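Local coordinates for protein alpha-1,6-mannanase (Bacteroides thetaiotaomicron, PDB 4V1S) that probably hydrolyses alpha-1,6-mannosidic linkages in mannan, as a family 76 glycoside hydrolase from a gut bacterium, at residues 294-298 against 319-323; 324-328 against 386-390. All coordinates share one frame. Numbering follows the deposited sequence.

How the contacts relate
An inner helix of an (alpha/alpha)6 barrel packs both against its neighbours in the inner ring and against the outer layer, and helix 313-330 does both within ten successive residues. In contact 1 its residues 319-323 meet the outer helix 284-301 in a buried, largely apolar seam with one direct hydrogen bond. In contact 2 the next turn, 324-328, meets the inner helix 374-394, nearly parallel to it; this partly buried contact combines an aromatic stack with charged groups and a bridging water. The two, centred about 13 Å apart, are continuous through helix 313-330 and are also linked across helices: Asp-321 OD1 lies 2.9 Å from Arg-386 NE in a salt bridge, and Leu-294 CD2 packs 3.6 Å from Met-326 CG.

Contact 1. Residues 294-298 against 319-323; sequences LASSE and IIDSW
In the (alpha/alpha)6 barrel expected of family 76 enzymes, each helical hairpin leads into the next, and residues 294-298 and 319-323 show how an outer helix, 284-301, leans on the following inner one, 313-330. Both segments are regular alpha-helix, their local axes 11.2 Å apart at closest approach and inclined at 135° (signed crossing angle -135°), so they run broadly but obliquely antiparallel. The nearest CA atoms, those of Leu-294 and Ile-319, stand 7.6 Å apart.

Side-chain conformation closes the gap. Leu-294 starts sideways, but its t,p rotamer brings CD1 into the seam, 4.3 Å from Ile-319 CG2, 4.0 Å from Ser-322 CB and 4.0 Å from Trp-323 CD1. Ile-319, in the m,m rotamer, folds CD1 to 3.8 Å from Ser-297 CB. Ser-297 and Ser-322 both point toward the opposite helix, yet in their m rotamers each hydroxyl bonds back to its own helix, at the carbonyls of Thr-293 and Ser-318; what they offer the interface is small, close-packing bulk.

Glu-298 (m, t, with chi3 near 18°) reaches alongside the indole of Trp-323, itself m with chi2 at -32°. The carboxylate also pairs through OE1 with Lys-338 of helix 334-350. Its OE2 meets the indole at the ring edge, accepting the hydrogen bond from Trp-323 NE1 at 2.9 Å with an N-H...O angle of 151°.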
ATOM      1  N   LEU A 294     -16.377  -2.776   0.449  1.00 14.71           N
ATOM      2  CA  LEU A 294     -16.162  -1.337   0.351  1.00 14.79           C
ATOM      3  C   LEU A 294     -17.295  -0.545   1.061  1.00 11.47           C
ATOM      4  O   LEU A 294     -17.020   0.379   1.806  1.00 14.07           O
ATOM      5  CB  LEU A 294     -15.995  -0.903  -1.087  1.00 15.43           C
ATOM      6  CG  LEU A 294     -15.714   0.559  -1.302  1.00 13.37           C
ATOM      7  CD1 LEU A 294     -14.454   1.059  -0.617  1.00 18.38           C
ATOM      8  CD2 LEU A 294     -15.658   0.798  -2.799  1.00 15.03           C
ATOM      9  N   ALA A 295     -18.538  -0.935   0.893  1.00 12.71           N
ATOM     10  CA  ALA A 295     -19.617  -0.254   1.583  1.00 14.26           C
ATOM     11  C   ALA A 295     -19.470  -0.355   3.096  1.00 14.59           C
ATOM     12  O   ALA A 295     -19.672   0.620   3.811  1.00 15.45           O
ATOM     13  CB  ALA A 295     -20.972  -0.802   1.129  1.00 15.92           C
ATOM     14  N   SER A 296     -19.142  -1.547   3.592  1.00 13.05           N
ATOM     15  CA  SER A 296     -18.956  -1.751   5.027  1.00 13.64           C
ATOM     16  C   SER A 296     -17.727  -1.004   5.548  1.00 12.65           C
ATOM     17  O   SER A 296     -17.700  -0.540   6.701  1.00 14.28           O
ATOM     18  CB  SER A 296     -18.828  -3.223   5.341  1.00 13.80           C
ATOM     19  OG  SER A 296     -20.092  -3.867   5.185  1.00 16.84           O
ATOM     20  N   SER A 297     -16.728  -0.862   4.701  1.00 13.79           N
ATOM     21  CA  SER A 297     -15.537  -0.116   5.064  1.00 12.57           C
ATOM     22  C   SER A 297     -15.842   1.390   5.152  1.00 12.95           C
ATOM     23  O   SER A 297     -15.413   2.059   6.098  1.00 12.85           O
ATOM     24  CB  SER A 297     -14.423  -0.329   4.032  1.00 12.04           C
ATOM     25  OG  SER A 297     -14.003  -1.711   3.991  1.00 13.07           O
ATOM     26  N   GLU A 298     -16.616   1.910   4.208  1.00 17.21           N
ATOM     27  CA  GLU A 298     -17.069   3.306   4.312  1.00 17.27           C
ATOM     28  C   GLU A 298     -17.896   3.522   5.591  1.00 15.38           C
ATOM     29  O   GLU A 298     -17.677   4.469   6.337  1.00 14.95           O
ATOM     30  CB  GLU A 298     -17.911   3.701   3.096  1.00 16.65           C
ATOM     31  CG  GLU A 298     -17.164   3.706   1.787  1.00 18.19           C
ATOM     32  CD  GLU A 298     -18.007   4.174   0.634  1.00 20.88           C
ATOM     33  OE1 GLU A 298     -19.052   4.821   0.879  1.00 24.01           O
ATOM     34  OE2 GLU A 298     -17.623   3.923  -0.524  1.00 17.01           O
ATOM     35  N   ILE A 319      -8.458   2.614   1.327  1.00 12.93           N
ATOM     36  CA  ILE A 319      -9.867   2.841   0.986  0.50 12.87           C
ATOM     37  C   ILE A 319      -9.941   3.870  -0.147  1.00 12.20           C
ATOM     38  O   ILE A 319     -10.741   3.729  -1.090  1.00 13.32           O
ATOM     39  CB  ILE A 319     -10.680   3.287   2.213  0.50 13.45           C
ATOM     40  CG1 ILE A 319     -10.646   2.188   3.295  0.50 16.34           C
ATOM     41  CG2 ILE A 319     -12.109   3.664   1.817  0.50 15.29           C
ATOM     42  CD1 ILE A 319     -10.983   0.785   2.823  0.50 17.82           C
ATOM     43  N   ILE A 320      -9.081   4.896  -0.085  1.00 11.86           N
ATOM     44  CA  ILE A 320      -9.041   5.894  -1.155  1.00 11.14           C
ATOM     45  C   ILE A 320      -8.578   5.261  -2.464  1.00 12.02           C
ATOM     46  O   ILE A 320      -9.187   5.502  -3.523  1.00 12.78           O
ATOM     47  CB  ILE A 320      -8.167   7.097  -0.771  1.00 10.57           C
ATOM     48  CG1 ILE A 320      -8.644   7.724   0.545  1.00 13.33           C
ATOM     49  CG2 ILE A 320      -8.162   8.122  -1.902  1.00 12.87           C
ATOM     50  CD1 ILE A 320      -7.844   8.948   0.999  1.00 15.33           C
ATOM     51  N   ASP A 321      -7.557   4.398  -2.417  1.00 12.31           N
ATOM     52  CA  ASP A 321      -7.135   3.709  -3.638  1.00 12.28           C
ATOM     53  C   ASP A 321      -8.254   2.788  -4.177  1.00 13.23           C
ATOM     54  O   ASP A 321      -8.368   2.622  -5.398  1.00 15.13           O
ATOM     55  CB  ASP A 321      -5.850   2.870  -3.410  1.00 12.81           C
ATOM     56  CG  ASP A 321      -4.585   3.634  -3.733  1.00 16.69           C
ATOM     57  OD1 ASP A 321      -4.707   4.686  -4.398  1.00 16.89           O
ATOM     58  OD2 ASP A 321      -3.491   3.163  -3.346  1.00 15.64           O
ATOM     59  N   SER A 322      -9.067   2.210  -3.274  1.00 11.88           N
ATOM     60  CA  SER A 322     -10.234   1.407  -3.659  1.00 11.96           C
ATOM     61  C   SER A 322     -11.236   2.257  -4.425  1.00 15.01           C
ATOM     62  O   SER A 322     -11.791   1.807  -5.438  1.00 15.11           O
ATOM     63  CB  SER A 322     -10.876   0.713  -2.423  1.00 14.40           C
ATOM     64  OG  SER A 322      -9.952  -0.215  -1.837  1.00 14.71           O
ATOM     65  N   TRP A 323     -11.498   3.462  -3.927  1.00 11.26           N
ATOM     66  CA  TRP A 323     -12.364   4.392  -4.646  1.00 12.23           C
ATOM     67  C   TRP A 323     -11.840   4.690  -6.069  1.00 15.57           C
ATOM     68  O   TRP A 323     -12.626   4.706  -7.024  1.00 15.56           O
ATOM     69  CB  TRP A 323     -12.600   5.670  -3.861  1.00 14.51           C
ATOM     70  CG  TRP A 323     -13.383   5.509  -2.677  1.00 13.66           C
ATOM     71  CD1 TRP A 323     -14.404   4.611  -2.451  1.00 13.78           C
ATOM     72  CD2 TRP A 323     -13.279   6.308  -1.504  1.00 11.78           C
ATOM     73  NE1 TRP A 323     -14.935   4.812  -1.199  1.00 15.14           N
ATOM     74  CE2 TRP A 323     -14.282   5.864  -0.599  1.00 14.18           C
ATOM     75  CE3 TRP A 323     -12.465   7.378  -1.145  1.00 12.07           C
ATOM     76  CZ2 TRP A 323     -14.440   6.421   0.688  1.00 17.66           C
ATOM     77  CZ3 TRP A 323     -12.638   7.957   0.133  1.00 15.06           C
ATOM     78  CH2 TRP A 323     -13.613   7.472   1.026  1.00 15.51           C
TER

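Contact 2. Residues 324-328 against 386-390; sequences FDMYD and RAANY
Where inner helices of an (alpha/alpha)6 barrel stand side by side, they share one direction, and residues 324-328 and 386-390 illustrate it: two alpha-helical segments at 21°, axes 12.5 Å apart. Such a wide spacing suits large side chains. The closest CA pair, Phe-324 and Tyr-390, is separated by 8.2 Å, and their m rotamers bring the rings into an offset stack, with centroids 4.4 Å apart and planes at 13°; Phe-324 CD1 lies 3.4 Å from Tyr-390 CD1. Tyr-327, turned to t, brings CD2 to 3.8 Å from Tyr-390 CE2 at that ring's edge.

The polar groups are met beside this stack. Tyr-390 OH donates to Asp-328 OD1 at 2.8 Å. Asp-325 OD1 and Arg-386 NH2, 4.4 Å apart, are too distant for a salt bridge, and water 1 joins them instead: it accepts from Arg-386 NH2 at 2.8 Å and donates to Asp-325 OD1 at 2.7 Å and to Asp-328 OD2 at 3.0 Å. Both oxygens of Asp-328 are thereby engaged. Asp-325 uses OD2 for a salt bridge to Arg-272, while Arg-386, its chi1 to chi3 all m, directs NE to Asp-321 and NH1 to Glu-93; the same guanidinium lays a face over Phe-324 CD2, and its NH2 comes 3.5 Å from Phe-324 CB.

Around the pair, helix 334-350 packs on Phe-324 and Tyr-327, helix 284-301 receives Met-326, and helices 46-61 and 81-97 meet Ala-388 and Asn-389 of helix 374-394.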
ATOM      1  N   PHE A 324     -10.544   4.973  -6.209  1.00 13.52           N
ATOM      2  CA  PHE A 324      -9.978   5.201  -7.523  1.00 14.27           C
ATOM      3  C   PHE A 324     -10.169   3.976  -8.415  1.00 14.74           C
ATOM      4  O   PHE A 324     -10.511   4.126  -9.587  1.00 17.24           O
ATOM      5  CB  PHE A 324      -8.502   5.593  -7.415  1.00 14.11           C
ATOM      6  CG  PHE A 324      -8.254   6.982  -6.833  1.00 13.49           C
ATOM      7  CD1 PHE A 324      -8.923   8.105  -7.358  1.00 14.79           C
ATOM      8  CD2 PHE A 324      -7.316   7.181  -5.806  1.00 15.20           C
ATOM      9  CE1 PHE A 324      -8.661   9.377  -6.866  1.00 16.35           C
ATOM     10  CE2 PHE A 324      -7.021   8.451  -5.346  1.00 15.63           C
ATOM     11  CZ  PHE A 324      -7.718   9.551  -5.852  1.00 15.99           C
ATOM     12  N   ASP A 325      -9.950   2.765  -7.871  1.00 13.92           N
ATOM     13  CA  ASP A 325     -10.140   1.560  -8.656  1.00 15.10           C
ATOM     14  C   ASP A 325     -11.597   1.399  -9.065  1.00 15.63           C
ATOM     15  O   ASP A 325     -11.876   0.950 -10.179  1.00 19.16           O
ATOM     16  CB  ASP A 325      -9.747   0.294  -7.904  1.00 16.31           C
ATOM     17  CG  ASP A 325      -8.263   0.117  -7.749  1.00 18.01           C
ATOM     18  OD1 ASP A 325      -7.427   0.860  -8.351  1.00 17.75           O
ATOM     19  OD2 ASP A 325      -7.916  -0.787  -6.970  1.00 21.76           O
ATOM     20  N   MET A 326     -12.529   1.758  -8.181  1.00 16.17           N
ATOM     21  CA  MET A 326     -13.948   1.695  -8.521  0.50 18.01           C
ATOM     22  C   MET A 326     -14.279   2.631  -9.684  1.00 18.18           C
ATOM     23  O   MET A 326     -15.028   2.264 -10.569  1.00 22.14           O
ATOM     24  CB  MET A 326     -14.849   2.006  -7.321  0.50 17.29           C
ATOM     25  CG  MET A 326     -15.022   0.841  -6.377  0.50 20.22           C
ATOM     26  SD  MET A 326     -15.777  -0.606  -7.174  0.50 22.72           S
ATOM     27  CE  MET A 326     -16.079  -1.637  -5.746  0.50 21.24           C
ATOM     28  N   TYR A 327     -13.678   3.817  -9.695  1.00 17.53           N
ATOM     29  CA  TYR A 327     -13.906   4.763 -10.776  1.00 20.06           C
ATOM     30  C   TYR A 327     -13.358   4.158 -12.055  1.00 18.49           C
ATOM     31  O   TYR A 327     -14.017   4.207 -13.084  1.00 20.96           O
ATOM     32  CB  TYR A 327     -13.284   6.144 -10.506  1.00 17.71           C
ATOM     33  CG  TYR A 327     -13.352   7.024 -11.715  1.00 21.64           C
ATOM     34  CD1 TYR A 327     -14.530   7.678 -12.046  1.00 22.01           C
ATOM     35  CD2 TYR A 327     -12.262   7.107 -12.623  1.00 27.52           C
ATOM     36  CE1 TYR A 327     -14.606   8.459 -13.185  1.00 27.05           C
ATOM     37  CE2 TYR A 327     -12.336   7.878 -13.782  1.00 25.20           C
ATOM     38  CZ  TYR A 327     -13.519   8.548 -14.053  1.00 27.99           C
ATOM     39  OH  TYR A 327     -13.641   9.323 -15.181  1.00 34.82           O
ATOM     40  N   ASP A 328     -12.156   3.575 -12.001  1.00 18.85           N
ATOM     41  CA  ASP A 328     -11.602   2.870 -13.172  1.00 21.60           C
ATOM     42  C   ASP A 328     -12.551   1.759 -13.688  1.00 21.45           C
ATOM     43  O   ASP A 328     -12.618   1.479 -14.900  1.00 26.10           O
ATOM     44  CB  ASP A 328     -10.253   2.212 -12.836  1.00 20.42           C
ATOM     45  CG  ASP A 328      -9.171   3.202 -12.505  1.00 20.90           C
ATOM     46  OD1 ASP A 328      -9.315   4.397 -12.827  1.00 25.52           O
ATOM     47  OD2 ASP A 328      -8.147   2.758 -11.905  1.00 22.34           O
ATOM     48  N   ARG A 386      -1.836  10.918  -6.397  1.00 14.21           N
ATOM     49  CA  ARG A 386      -2.995  10.222  -6.951  1.00 14.69           C
ATOM     50  C   ARG A 386      -4.116  11.177  -7.354  1.00 14.36           C
ATOM     51  O   ARG A 386      -4.685  11.094  -8.455  1.00 16.81           O
ATOM     52  CB  ARG A 386      -3.530   9.192  -5.983  1.00 14.43           C
ATOM     53  CG  ARG A 386      -2.578   8.040  -5.731  1.00 13.59           C
ATOM     54  CD  ARG A 386      -2.582   7.067  -6.878  1.00 16.40           C
ATOM     55  NE  ARG A 386      -3.625   6.085  -6.724  1.00 17.89           N
ATOM     56  CZ  ARG A 386      -4.250   5.433  -7.688  1.00 15.03           C
ATOM     57  NH1 ARG A 386      -3.979   5.685  -8.938  1.00 18.28           N
ATOM     58  NH2 ARG A 386      -5.143   4.499  -7.374  1.00 17.85           N
ATOM     59  N   ALA A 387      -4.433  12.072  -6.453  1.00 13.15           N
ATOM     60  CA  ALA A 387      -5.447  13.095  -6.711  1.00 14.63           C
ATOM     61  C   ALA A 387      -5.060  13.972  -7.915  1.00 16.04           C
ATOM     62  O   ALA A 387      -5.886  14.277  -8.740  1.00 18.65           O
ATOM     63  CB  ALA A 387      -5.649  13.947  -5.470  1.00 17.38           C
ATOM     64  N   ALA A 388      -3.787  14.333  -8.021  1.00 17.06           N
ATOM     65  CA  ALA A 388      -3.311  15.115  -9.160  1.00 16.16           C
ATOM     66  C   ALA A 388      -3.545  14.375 -10.476  1.00 16.78           C
ATOM     67  O   ALA A 388      -3.951  14.968 -11.476  1.00 19.48           O
ATOM     68  CB  ALA A 388      -1.835  15.445  -8.973  1.00 16.73           C
ATOM     69  N   ASN A 389      -3.309  13.070 -10.466  1.00 17.92           N
ATOM     70  CA  ASN A 389      -3.483  12.257 -11.661  1.00 18.96           C
ATOM     71  C   ASN A 389      -4.955  12.203 -12.062  1.00 16.17           C
ATOM     72  O   ASN A 389      -5.285  12.370 -13.214  1.00 23.81           O
ATOM     73  CB  ASN A 389      -2.905  10.857 -11.423  1.00 20.26           C
ATOM     74  CG  ASN A 389      -2.821  10.041 -12.678  1.00 23.69           C
ATOM     75  OD1 ASN A 389      -2.644  10.579 -13.774  1.00 30.13           O
ATOM     76  ND2 ASN A 389      -2.948   8.739 -12.541  1.00 26.30           N
ATOM     77  N   TYR A 390      -5.846  11.971 -11.097  1.00 17.86           N
ATOM     78  CA  TYR A 390      -7.273  11.895 -11.414  1.00 18.05           C
ATOM     79  C   TYR A 390      -7.878  13.255 -11.799  1.00 20.67           C
ATOM     80  O   TYR A 390      -8.791  13.307 -12.616  1.00 25.36           O
ATOM     81  CB  TYR A 390      -8.060  11.161 -10.327  1.00 17.37           C
ATOM     82  CG  TYR A 390      -7.911   9.686 -10.498  1.00 17.80           C
ATOM     83  CD1 TYR A 390      -6.831   9.007  -9.938  1.00 20.34           C
ATOM     84  CD2 TYR A 390      -8.816   8.975 -11.274  1.00 18.85           C
ATOM     85  CE1 TYR A 390      -6.659   7.670 -10.126  1.00 19.93           C
ATOM     86  CE2 TYR A 390      -8.672   7.625 -11.478  1.00 18.76           C
ATOM     87  CZ  TYR A 390      -7.592   6.966 -10.923  1.00 18.34           C
ATOM     88  OH  TYR A 390      -7.470   5.615 -11.133  1.00 22.74           O
TER
HETATM   89  O   HOH W   1      -6.590   3.168  -9.421  1.00 20.21           O